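Side-chain contacts in adenosine deaminase 1 (Arthrobacter aurescens, PDB 3RYS), which probably catalyses the zinc-dependent hydrolytic deamination of adenine to hypoxanthine, a step of purine salvage: residues Y186-A189 with A190-L194; A320-A323 with R324-V327; L155-L158 with L159-A163. All coordinates share one frame; numbering follows the deposited sequence.

From the N terminus, interaction 3 (155-163) comes first, then interaction 1 (186-194), and much later interaction 2 (320-327). Each is one continuous stretch; they follow in series, none nested in or crossing another. Interactions 3 and 1 close the C-terminal turns of helices 148-160 and 183-191, turning the chain toward strands 167-171 and 195-200 in two successive beta-alpha-beta units of the TIM barrel. These two interactions, centres 12 Å apart, touch through Arg188 and Leu194 on Leu155, and Arg188 on Leu159. Interaction 2 opens helix 322-339, near the end of the chain. It touches neither of the others: its nearest atoms lie about 12 Å from interaction 1 and about 16 Å from interaction 3.

Interaction 1: residues Y186-A189 with A190-L194; sequences YQRA and AEAGL
Ala189 and Leu194 close the C-terminal end of helix 183-191 in a Schellman motif, where the chain turns into strand 195-200 of the barrel. The motif's outer backbone bond runs from Leu194 N to Ala189 O (2.9 Å) and its inner one from Gly193 N to Ala190 O (2.9 Å). Gly193 makes the turn with phi 82°, a value glycine adopts easily. Ala192 N also donates to Ala189 O, at 3.0 Å, so that oxygen takes two N-H groups from opposite faces of its carbonyl plane.

Apolar contact accompanies the outer bond: Ala189 CB lies 4.0 Å from Leu194 CB, and both side chains face Ile168 of strand 167-171. The Tyr186 hydroxyl is hydrogen-bonded to Ile197 O of the next strand.

The charged pair sits at the edge of the seam with helix 148-160, where Arg188 packs on Leu155 and Leu159 while Glu191 is exposed. Arg188 bends at chi2 and chi3, which brings its guanidinium round beside the last turn, with NH1 3.7 Å from the methyl of Ala192; NH2 also has a weak, long ion pair with Asp156. Glu191 crosses the arginine at about a right angle, the two charged planes 59° apart. Its OE2 lies well out of the guanidinium plane, 3.6 Å from Arg188 NE, a long salt bridge held by charge alone, since no N-H points at that oxygen.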
ATOM      1  N   TYR A 186      -3.500 -18.310  -4.441  1.00 18.94           N
ATOM      2  CA  TYR A 186      -4.757 -17.631  -4.123  1.00 23.35           C
ATOM      3  C   TYR A 186      -5.924 -18.583  -3.857  1.00 23.99           C
ATOM      4  O   TYR A 186      -6.817 -18.268  -3.065  1.00 21.50           O
ATOM      5  CB  TYR A 186      -5.117 -16.588  -5.190  1.00 21.45           C
ATOM      6  CG  TYR A 186      -4.393 -15.285  -4.969  1.00 19.79           C
ATOM      7  CD1 TYR A 186      -5.069 -14.156  -4.520  1.00 20.20           C
ATOM      8  CD2 TYR A 186      -3.020 -15.194  -5.170  1.00 16.72           C
ATOM      9  CE1 TYR A 186      -4.400 -12.963  -4.298  1.00 19.53           C
ATOM     10  CE2 TYR A 186      -2.342 -14.012  -4.953  1.00 17.93           C
ATOM     11  CZ  TYR A 186      -3.035 -12.900  -4.518  1.00 19.72           C
ATOM     12  OH  TYR A 186      -2.359 -11.725  -4.302  1.00 19.39           O
ATOM     13  N   GLN A 187      -5.916 -19.740  -4.513  1.00 23.93           N
ATOM     14  CA  GLN A 187      -6.886 -20.777  -4.187  1.00 25.03           C
ATOM     15  C   GLN A 187      -6.664 -21.236  -2.750  1.00 24.03           C
ATOM     16  O   GLN A 187      -7.616 -21.464  -2.006  1.00 26.38           O
ATOM     17  CB  GLN A 187      -6.789 -21.953  -5.160  1.00 24.36           C
ATOM     18  CG  GLN A 187      -7.619 -21.774  -6.423  1.00 30.20           C
ATOM     19  CD  GLN A 187      -7.386 -22.877  -7.448  1.00 41.23           C
ATOM     20  OE1 GLN A 187      -6.244 -23.250  -7.737  1.00 41.45           O
ATOM     21  NE2 GLN A 187      -8.471 -23.396  -8.013  1.00 34.96           N
ATOM     22  N   ARG A 188      -5.399 -21.351  -2.358  1.00 23.55           N
ATOM     23  CA  ARG A 188      -5.049 -21.682  -0.980  1.00 29.42           C
ATOM     24  C   ARG A 188      -5.602 -20.653  -0.000  1.00 27.17           C
ATOM     25  O   ARG A 188      -6.272 -21.002   0.970  1.00 24.51           O
ATOM     26  CB  ARG A 188      -3.530 -21.788  -0.822  1.00 30.60           C
ATOM     27  CG  ARG A 188      -3.001 -23.209  -0.683  1.00 35.39           C
ATOM     28  CD  ARG A 188      -2.920 -23.613   0.784  1.00 36.53           C
ATOM     29  NE  ARG A 188      -4.165 -23.321   1.487  1.00 37.20           N
ATOM     30  CZ  ARG A 188      -4.422 -23.671   2.743  1.00 41.95           C
ATOM     31  NH1 ARG A 188      -5.592 -23.357   3.290  1.00 38.45           N
ATOM     32  NH2 ARG A 188      -3.516 -24.334   3.454  1.00 41.52           N
ATOM     33  N   ALA A 189      -5.314 -19.385  -0.270  1.00 27.05           N
ATOM     34  CA  ALA A 189      -5.744 -18.285   0.583  1.00 23.61           C
ATOM     35  C   ALA A 189      -7.262 -18.216   0.737  1.00 21.22           C
ATOM     36  O   ALA A 189      -7.769 -18.057   1.844  1.00 21.33           O
ATOM     37  CB  ALA A 189      -5.211 -16.968   0.042  1.00 21.81           C
ATOM     38  N   ALA A 190      -7.982 -18.319  -0.375  1.00 22.42           N
ATOM     39  CA  ALA A 190      -9.438 -18.200  -0.347  1.00 21.86           C
ATOM     40  C   ALA A 190     -10.079 -19.278   0.521  1.00 23.26           C
ATOM     41  O   ALA A 190     -10.952 -18.986   1.341  1.00 18.62           O
ATOM     42  CB  ALA A 190     -10.008 -18.240  -1.762  1.00 23.39           C
ATOM     43  N   GLU A 191      -9.648 -20.524   0.341  1.00 25.58           N
ATOM     44  CA  GLU A 191     -10.174 -21.623   1.147  1.00 27.24           C
ATOM     45  C   GLU A 191      -9.727 -21.516   2.605  1.00 25.97           C
ATOM     46  O   GLU A 191     -10.259 -22.207   3.471  1.00 32.52           O
ATOM     47  CB  GLU A 191      -9.801 -22.985   0.548  1.00 25.11           C
ATOM     48  CG  GLU A 191      -8.319 -23.308   0.579  1.00 36.28           C
ATOM     49  CD  GLU A 191      -7.962 -24.527  -0.266  1.00 43.77           C
ATOM     50  OE1 GLU A 191      -8.697 -24.824  -1.238  1.00 35.46           O
ATOM     51  OE2 GLU A 191      -6.940 -25.183   0.041  1.00 41.95           O
ATOM     52  N   ALA A 192      -8.758 -20.642   2.874  1.00 23.38           N
ATOM     53  CA  ALA A 192      -8.337 -20.355   4.241  1.00 19.38           C
ATOM     54  C   ALA A 192      -9.129 -19.187   4.830  1.00 20.30           C
ATOM     55  O   ALA A 192      -8.930 -18.813   5.984  1.00 20.93           O
ATOM     56  CB  ALA A 192      -6.847 -20.073   4.297  1.00 18.93           C
ATOM     57  N   GLY A 193     -10.030 -18.618   4.033  1.00 19.69           N
ATOM     58  CA  GLY A 193     -10.865 -17.518   4.483  1.00 17.95           C
ATOM     59  C   GLY A 193     -10.145 -16.186   4.404  1.00 23.36           C
ATOM     60  O   GLY A 193     -10.597 -15.181   4.956  1.00 19.17           O
ATOM     61  N   LEU A 194      -9.011 -16.180   3.712  1.00 24.66           N
ATOM     62  CA  LEU A 194      -8.196 -14.980   3.597  1.00 21.30           C
ATOM     63  C   LEU A 194      -8.685 -14.102   2.456  1.00 19.83           C
ATOM     64  O   LEU A 194      -9.040 -14.592   1.383  1.00 22.26           O
ATOM     65  CB  LEU A 194      -6.724 -15.347   3.393  1.00 19.03           C
ATOM     66  CG  LEU A 194      -5.993 -15.957   4.590  1.00 18.30           C
ATOM     67  CD1 LEU A 194      -4.697 -16.623   4.145  1.00 19.73           C
ATOM     68  CD2 LEU A 194      -5.724 -14.900   5.654  1.00 17.74           C
TER

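Interaction 2: residues A320-A323 with R324-V327; sequences ASDA and RKAV
Ser321 OG accepts the backbone N-H of Arg324 at 2.8 Å, with an N-H...O angle of 157°. The hydroxyl reaches it because OG sits between the serine's own N and carbonyl carbon (chi1 71°). The carbonyl of the same serine starts the regular helical bonding: Lys325 N donates to Ser321 O at 2.8 Å, and Ala326 N follows onto Asp322 O at 3.0 Å.

The side chains of Arg324 and Lys325 part company. Arg324 passes its CG 4.0 Å from the methyl of Ala320, then bends at chi2 and leads away to hydrogen-bond Arg96 O through NH2. Lys325 runs extended back along the start of the helix, CE 3.4 Å from Ala320 O, and its NZ makes a weak hydrogen bond to Ser318 O. Lys325 NZ is also 4.2 Å from Asp322 OD1, near enough for attraction but beyond a salt bridge. With an alanine in place of this lysine, Ser318 O would probably lose its weak donor and the Asp322 carboxylate the positive charge beside it. With Ser321 as N-cap, this is the classic serine-capped start of an alpha-helix, here helix 322-339 on the surface.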
ATOM      1  N   ALA A 320     -12.794  -3.197   6.594  1.00 19.84           N
ATOM      2  CA  ALA A 320     -13.198  -2.887   7.956  1.00 17.00           C
ATOM      3  C   ALA A 320     -14.666  -3.253   8.163  1.00 20.86           C
ATOM      4  O   ALA A 320     -15.399  -3.493   7.197  1.00 21.54           O
ATOM      5  CB  ALA A 320     -12.965  -1.418   8.253  1.00 15.90           C
ATOM      6  N   SER A 321     -15.089  -3.302   9.424  1.00 20.14           N
ATOM      7  CA  SER A 321     -16.473  -3.613   9.758  1.00 18.74           C
ATOM      8  C   SER A 321     -17.415  -2.536   9.230  1.00 21.54           C
ATOM      9  O   SER A 321     -17.047  -1.364   9.140  1.00 24.10           O
ATOM     10  CB  SER A 321     -16.636  -3.723  11.271  1.00 19.60           C
ATOM     11  OG  SER A 321     -16.536  -2.447  11.883  1.00 19.12           O
ATOM     12  N   ASP A 322     -18.635  -2.926   8.888  1.00 20.18           N
ATOM     13  CA  ASP A 322     -19.610  -1.957   8.415  1.00 23.44           C
ATOM     14  C   ASP A 322     -19.813  -0.863   9.464  1.00 23.58           C
ATOM     15  O   ASP A 322     -20.127   0.284   9.134  1.00 21.81           O
ATOM     16  CB  ASP A 322     -20.931  -2.647   8.070  1.00 21.73           C
ATOM     17  CG  ASP A 322     -20.798  -3.598   6.894  1.00 27.90           C
ATOM     18  OD1 ASP A 322     -20.085  -3.252   5.926  1.00 27.09           O
ATOM     19  OD2 ASP A 322     -21.400  -4.692   6.935  1.00 29.79           O
ATOM     20  N   ALA A 323     -19.617  -1.231  10.727  1.00 20.81           N
ATOM     21  CA  ALA A 323     -19.723  -0.291  11.838  1.00 21.43           C
ATOM     22  C   ALA A 323     -18.587   0.728  11.797  1.00 22.27           C
ATOM     23  O   ALA A 323     -18.808   1.932  11.947  1.00 20.76           O
ATOM     24  CB  ALA A 323     -19.715  -1.041  13.167  1.00 19.52           C
ATOM     25  N   ARG A 324     -17.370   0.234  11.594  1.00 21.50           N
ATOM     26  CA  ARG A 324     -16.200   1.092  11.484  1.00 20.74           C
ATOM     27  C   ARG A 324     -16.302   1.997  10.260  1.00 22.81           C
ATOM     28  O   ARG A 324     -15.857   3.143  10.293  1.00 24.88           O
ATOM     29  CB  ARG A 324     -14.927   0.250  11.412  1.00 20.00           C
ATOM     30  CG  ARG A 324     -13.648   1.060  11.365  1.00 17.82           C
ATOM     31  CD  ARG A 324     -13.489   1.913  12.606  1.00 18.02           C
ATOM     32  NE  ARG A 324     -12.225   2.647  12.601  1.00 24.27           N
ATOM     33  CZ  ARG A 324     -11.789   3.383  13.619  1.00 25.49           C
ATOM     34  NH1 ARG A 324     -12.521   3.478  14.720  1.00 25.63           N
ATOM     35  NH2 ARG A 324     -10.625   4.018  13.540  1.00 23.15           N
ATOM     36  N   LYS A 325     -16.888   1.478   9.185  1.00 20.41           N
ATOM     37  CA  LYS A 325     -17.063   2.259   7.966  1.00 19.70           C
ATOM     38  C   LYS A 325     -18.046   3.396   8.198  1.00 21.50           C
ATOM     39  O   LYS A 325     -17.801   4.536   7.793  1.00 19.71           O
ATOM     40  CB  LYS A 325     -17.557   1.373   6.818  1.00 18.92           C
ATOM     41  CG  LYS A 325     -16.510   0.417   6.272  1.00 18.23           C
ATOM     42  CD  LYS A 325     -17.113  -0.581   5.296  1.00 15.45           C
ATOM     43  CE  LYS A 325     -16.025  -1.401   4.617  1.00 20.75           C
ATOM     44  NZ  LYS A 325     -16.579  -2.514   3.798  1.00 20.94           N
ATOM     45  N   ALA A 326     -19.155   3.074   8.856  1.00 17.97           N
ATOM     46  CA  ALA A 326     -20.219   4.044   9.091  1.00 18.91           C
ATOM     47  C   ALA A 326     -19.721   5.290   9.819  1.00 20.76           C
ATOM     48  O   ALA A 326     -19.950   6.414   9.364  1.00 18.66           O
ATOM     49  CB  ALA A 326     -21.366   3.400   9.856  1.00 20.00           C
ATOM     50  N   VAL A 327     -19.041   5.092  10.945  1.00 16.84           N
ATOM     51  CA  VAL A 327     -18.549   6.219  11.729  1.00 20.83           C
ATOM     52  C   VAL A 327     -17.492   7.022  10.965  1.00 20.17           C
ATOM     53  O   VAL A 327     -17.441   8.248  11.066  1.00 20.47           O
ATOM     54  CB  VAL A 327     -18.004   5.786  13.116  1.00 19.96           C
ATOM     55  CG1 VAL A 327     -19.054   4.986  13.876  1.00 15.47           C
ATOM     56  CG2 VAL A 327     -16.717   4.993  12.971  1.00 23.11           C
TER

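Interaction 3: residues L155-L158 with L159-A163; sequences LDQL and LAMHA
Leu158 supplies most of the apolar contact, with Met161 and Ala163 gathered at its CD2. The methyl of Ala163 is the nearer, 3.6 Å from CD2, and Met161 SD stands 4.1 Å from the same carbon. Leucine and methionine lie side by side and point the same way, so the thioether runs alongside the isobutyl group. With CG between its backbone N and carbonyl carbon (chi1 63°), Met161 is folded back over the last turn, and its chain bends again at chi3. The buried Leu158 side chain also meets Leu114 and Val118 of helix 114-125 and Ala140 of strand 135-143, and Met161 rests on Val118 too.

A second, looser apolar pair occupies another side of the helix, where Leu155 CD1 comes 4.3 Å from Leu159 CG, one turn on. These two leucines look toward helix 183-191, with Leu155 against Leu185 and Leu159 against Ala192 just past that helix's end.

The backbone explains why Ala163 comes back to Leu158. Helix 148-160 ends in a Schellman motif, the exit from the helical layer of the TIM barrel on the way to strand 167-171. His162 takes the positive phi (58°), although it is not a glycine. The outer bond, Ala163 N to Leu158 O, is 2.9 Å long and almost straight at 179°; the inner one joins His162 N to Leu159 O at 2.8 Å. Before the break the helix keeps its usual pattern, with Leu159 N on Leu155 O and Ala160 N on Asp156 O.

One face of the His162 imidazole has Leu159 O above it, 3.9 Å from the ring plane and displaced toward the rim.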
ATOM      1  N   LEU A 155       3.051 -19.249   3.065  1.00 18.94           N
ATOM      2  CA  LEU A 155       1.639 -19.156   3.423  1.00 18.20           C
ATOM      3  C   LEU A 155       1.261 -20.240   4.432  1.00 18.45           C
ATOM      4  O   LEU A 155       0.623 -19.956   5.444  1.00 15.79           O
ATOM      5  CB  LEU A 155       0.761 -19.271   2.177  1.00 19.03           C
ATOM      6  CG  LEU A 155      -0.746 -19.269   2.444  1.00 19.14           C
ATOM      7  CD1 LEU A 155      -1.131 -18.055   3.269  1.00 17.23           C
ATOM      8  CD2 LEU A 155      -1.533 -19.310   1.141  1.00 23.32           C
ATOM      9  N   ASP A 156       1.661 -21.477   4.143  1.00 17.63           N
ATOM     10  CA  ASP A 156       1.430 -22.605   5.041  1.00 18.81           C
ATOM     11  C   ASP A 156       1.923 -22.328   6.458  1.00 21.45           C
ATOM     12  O   ASP A 156       1.230 -22.627   7.432  1.00 18.62           O
ATOM     13  CB  ASP A 156       2.123 -23.861   4.513  1.00 19.80           C
ATOM     14  CG  ASP A 156       1.327 -24.557   3.436  1.00 27.56           C
ATOM     15  OD1 ASP A 156       0.088 -24.379   3.388  1.00 30.82           O
ATOM     16  OD2 ASP A 156       1.947 -25.292   2.639  1.00 34.03           O
ATOM     17  N   GLN A 157       3.127 -21.773   6.570  1.00 18.40           N
ATOM     18  CA  GLN A 157       3.697 -21.483   7.878  1.00 20.74           C
ATOM     19  C   GLN A 157       2.960 -20.359   8.591  1.00 24.98           C
ATOM     20  O   GLN A 157       2.779 -20.413   9.805  1.00 27.62           O
ATOM     21  CB  GLN A 157       5.189 -21.177   7.777  1.00 20.78           C
ATOM     22  CG  GLN A 157       6.060 -22.316   8.268  1.00 28.13           C
ATOM     23  CD  GLN A 157       6.131 -22.377   9.785  1.00 31.27           C
ATOM     24  OE1 GLN A 157       6.581 -21.433  10.434  1.00 38.44           O
ATOM     25  NE2 GLN A 157       5.698 -23.494  10.354  1.00 27.29           N
ATOM     26  N   LEU A 158       2.536 -19.346   7.840  1.00 19.18           N
ATOM     27  CA  LEU A 158       1.708 -18.288   8.406  1.00 19.11           C
ATOM     28  C   LEU A 158       0.423 -18.860   8.990  1.00 20.04           C
ATOM     29  O   LEU A 158       0.045 -18.543  10.116  1.00 22.43           O
ATOM     30  CB  LEU A 158       1.384 -17.230   7.355  1.00 17.52           C
ATOM     31  CG  LEU A 158       2.573 -16.341   7.001  1.00 20.37           C
ATOM     32  CD1 LEU A 158       2.221 -15.384   5.877  1.00 19.28           C
ATOM     33  CD2 LEU A 158       3.045 -15.588   8.235  1.00 16.68           C
ATOM     34  N   LEU A 159      -0.239 -19.715   8.220  1.00 18.31           N
ATOM     35  CA  LEU A 159      -1.451 -20.374   8.684  1.00 20.49           C
ATOM     36  C   LEU A 159      -1.194 -21.195   9.945  1.00 22.82           C
ATOM     37  O   LEU A 159      -1.848 -21.001  10.969  1.00 22.50           O
ATOM     38  CB  LEU A 159      -2.023 -21.272   7.588  1.00 19.68           C
ATOM     39  CG  LEU A 159      -2.624 -20.555   6.379  1.00 21.01           C
ATOM     40  CD1 LEU A 159      -3.341 -21.551   5.480  1.00 25.22           C
ATOM     41  CD2 LEU A 159      -3.572 -19.442   6.820  1.00 14.52           C
ATOM     42  N   ALA A 160      -0.237 -22.114   9.855  1.00 25.39           N
ATOM     43  CA  ALA A 160       0.114 -22.998  10.965  1.00 25.38           C
ATOM     44  C   ALA A 160       0.392 -22.233  12.261  1.00 27.66           C
ATOM     45  O   ALA A 160      -0.015 -22.660  13.344  1.00 29.17           O
ATOM     46  CB  ALA A 160       1.316 -23.861  10.593  1.00 19.31           C
ATOM     47  N   MET A 161       1.089 -21.108  12.144  1.00 22.08           N
ATOM     48  CA  MET A 161       1.464 -20.318  13.312  1.00 26.96           C
ATOM     49  C   MET A 161       0.355 -19.352  13.714  1.00 27.43           C
ATOM     50  O   MET A 161       0.489 -18.604  14.688  1.00 22.18           O
ATOM     51  CB  MET A 161       2.770 -19.553  13.059  1.00 27.01           C
ATOM     52  CG  MET A 161       2.691 -18.517  11.941  1.00 26.56           C
ATOM     53  SD  MET A 161       4.313 -17.932  11.386  1.00 36.75           S
ATOM     54  CE  MET A 161       4.486 -16.410  12.320  1.00 17.20           C
ATOM     55  N   HIS A 162      -0.738 -19.372  12.959  1.00 24.01           N
ATOM     56  CA  HIS A 162      -1.860 -18.483  13.226  1.00 25.70           C
ATOM     57  C   HIS A 162      -1.438 -17.014  13.186  1.00 25.58           C
ATOM     58  O   HIS A 162      -1.752 -16.242  14.096  1.00 23.13           O
ATOM     59  CB  HIS A 162      -2.483 -18.802  14.588  1.00 27.29           C
ATOM     60  CG  HIS A 162      -3.149 -20.142  14.655  1.00 35.15           C
ATOM     61  ND1 HIS A 162      -2.606 -21.210  15.336  1.00 32.26           N
ATOM     62  CD2 HIS A 162      -4.320 -20.582  14.133  1.00 37.18           C
ATOM     63  CE1 HIS A 162      -3.412 -22.253  15.229  1.00 33.14           C
ATOM     64  NE2 HIS A 162      -4.457 -21.898  14.505  1.00 43.61           N
ATOM     65  N   ALA A 163      -0.719 -16.627  12.138  1.00 20.23           N
ATOM     66  CA  ALA A 163      -0.326 -15.232  11.986  1.00 22.14           C
ATOM     67  C   ALA A 163      -1.566 -14.370  11.805  1.00 22.68           C
ATOM     68  O   ALA A 163      -2.471 -14.739  11.057  1.00 23.69           O
ATOM     69  CB  ALA A 163       0.615 -15.064  10.807  1.00 20.93           C
TER